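Local coordinates for protein MdcA (Pseudomonas aeruginosa, PDB 5VIT) that is the alpha subunit of malonate decarboxylase and probably works as the transferase that moves the carrier protein from acetate to malonate, at residues 529-532 / 536-539. Sequence-based numbering, arbitrary orientation.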
ATOM      1  N   LEU A 529      20.308   8.789  -5.068  1.00 26.07           N
ATOM      2  CA  LEU A 529      21.179   8.005  -5.948  1.00 29.72           C
ATOM      3  C   LEU A 529      22.631   8.126  -5.480  1.00 31.31           C
ATOM      4  O   LEU A 529      23.173   9.225  -5.421  1.00 29.98           O
ATOM      5  CB  LEU A 529      21.053   8.456  -7.415  1.00 27.29           C
ATOM      6  CG  LEU A 529      19.680   8.314  -8.098  1.00 28.79           C
ATOM      7  CD1 LEU A 529      19.689   8.848  -9.543  1.00 31.69           C
ATOM      8  CD2 LEU A 529      19.231   6.871  -8.076  1.00 23.10           C
ATOM      9  N   ALA A 530      23.242   6.986  -5.161  1.00 27.40           N
ATOM     10  CA  ALA A 530      24.623   6.916  -4.709  1.00 28.65           C
ATOM     11  C   ALA A 530      25.590   7.437  -5.763  1.00 33.63           C
ATOM     12  O   ALA A 530      26.631   8.009  -5.431  1.00 32.79           O
ATOM     13  CB  ALA A 530      24.980   5.495  -4.338  1.00 32.49           C
ATOM     14  N   ALA A 531      25.254   7.224  -7.034  1.00 29.19           N
ATOM     15  CA  ALA A 531      25.981   7.861  -8.126  1.00 28.25           C
ATOM     16  C   ALA A 531      24.983   8.516  -9.079  1.00 29.32           C
ATOM     17  O   ALA A 531      23.958   7.914  -9.399  1.00 30.35           O
ATOM     18  CB  ALA A 531      26.841   6.855  -8.855  1.00 27.74           C
ATOM     19  N   LYS A 532      25.279   9.732  -9.539  1.00 31.28           N
ATOM     20  CA  LYS A 532      24.325  10.515 -10.346  1.00 29.76           C
ATOM     21  C   LYS A 532      24.555  10.427 -11.848  1.00 33.99           C
ATOM     22  O   LYS A 532      23.741  10.922 -12.637  1.00 31.74           O
ATOM     23  CB  LYS A 532      24.374  11.991  -9.952  1.00 33.37           C
ATOM     24  CG  LYS A 532      23.353  12.405  -8.910  1.00 29.76           C
ATOM     25  CD  LYS A 532      23.886  12.186  -7.574  1.00 35.53           C
ATOM     26  CE  LYS A 532      22.961  12.713  -6.521  1.00 32.23           C
ATOM     27  NZ  LYS A 532      23.474  12.184  -5.248  1.00 33.27           N
ATOM     28  N   GLU A 536      30.396   9.413 -12.223  1.00 31.53           N
ATOM     29  CA  GLU A 536      30.400   9.102 -10.793  1.00 28.49           C
ATOM     30  C   GLU A 536      30.492   7.599 -10.562  1.00 32.58           C
ATOM     31  O   GLU A 536      31.029   7.156  -9.546  1.00 32.62           O
ATOM     32  CB  GLU A 536      29.166   9.689 -10.101  1.00 29.29           C
ATOM     33  CG  GLU A 536      29.183  11.224 -10.082  1.00 32.36           C
ATOM     34  CD  GLU A 536      28.317  11.847  -8.981  1.00 31.69           C
ATOM     35  OE1 GLU A 536      27.492  11.142  -8.358  1.00 29.98           O
ATOM     36  OE2 GLU A 536      28.462  13.065  -8.754  1.00 32.82           O
ATOM     37  N   LEU A 537      29.979   6.818 -11.510  1.00 30.12           N
ATOM     38  CA  LEU A 537      30.152   5.372 -11.468  1.00 32.65           C
ATOM     39  C   LEU A 537      31.646   5.043 -11.618  1.00 30.25           C
ATOM     40  O   LEU A 537      32.166   4.187 -10.909  1.00 32.00           O
ATOM     41  CB  LEU A 537      29.305   4.674 -12.562  1.00 26.62           C
ATOM     42  CG  LEU A 537      27.781   4.639 -12.331  1.00 31.74           C
ATOM     43  CD1 LEU A 537      27.007   3.872 -13.429  1.00 26.66           C
ATOM     44  CD2 LEU A 537      27.427   4.081 -10.958  1.00 28.82           C
ATOM     45  N   VAL A 538      32.342   5.728 -12.526  1.00 32.77           N
ATOM     46  CA  VAL A 538      33.767   5.463 -12.732  1.00 29.79           C
ATOM     47  C   VAL A 538      34.529   5.779 -11.449  1.00 31.71           C
ATOM     48  O   VAL A 538      35.395   5.013 -11.017  1.00 33.47           O
ATOM     49  CB  VAL A 538      34.342   6.272 -13.905  1.00 33.13           C
ATOM     50  CG1 VAL A 538      35.857   6.061 -14.013  1.00 27.95           C
ATOM     51  CG2 VAL A 538      33.649   5.885 -15.212  1.00 30.48           C
ATOM     52  N   GLU A 539      34.143   6.878 -10.810  1.00 32.69           N
ATOM     53  CA  GLU A 539      34.731   7.297  -9.544  1.00 31.74           C
ATOM     54  C   GLU A 539      34.574   6.261  -8.450  1.00 32.68           C
ATOM     55  O   GLU A 539      35.528   5.944  -7.736  1.00 31.01           O
ATOM     56  CB  GLU A 539      34.096   8.605  -9.081  1.00 34.87           C
ATOM     57  CG  GLU A 539      35.000   9.784  -9.186  1.00 44.60           C
ATOM     58  CD  GLU A 539      36.227   9.637  -8.327  1.00 45.86           C
ATOM     59  OE1 GLU A 539      36.085   9.632  -7.085  1.00 48.37           O
ATOM     60  OE2 GLU A 539      37.333   9.526  -8.904  1.00 45.72           O
TER
HETATM   61  O   HOH W   1      26.329  11.805  -5.846  1.00 36.14           O
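Glu536 lays its side chain over the backbone of Ala531 and Lys532, in the loop that leads into helix 534-540. CG stands anti to the carbonyl carbon (chi1 -67°), and the chain beyond it is extended. This brings OE1 to the amide of Lys532, and Lys532 N donates to Glu536 OE1 at 2.9 Å. The N-H points at the oxygen at 158° but arrives from above the carboxylate plane. Glu536 OE1 also accepts from a water at 2.8 Å. The same water accepts from Lys532 NZ at 2.9 Å. The lysine chain bends at chi2 (87°) and folds back along the loop. Lys532 NZ thereby reaches Leu529 O at 3.0 Å. Below the polar layer, Ala531 CB packs on Leu537 CD2 at 3.5 Å. Leu537 also touches Leu270 of helix 263-278 and Pro299, so the apolar side faces the protein body. Ser533 OG is hydrogen-bonded to Glu536 N, and Trp540 NE1 to Ala530 O. The contact thus ties the first turn of the helix to the loop before it. Two donors converge on Glu536 OE1, and the lysine charge, linked through water, would probably help keep the carboxylate ionised.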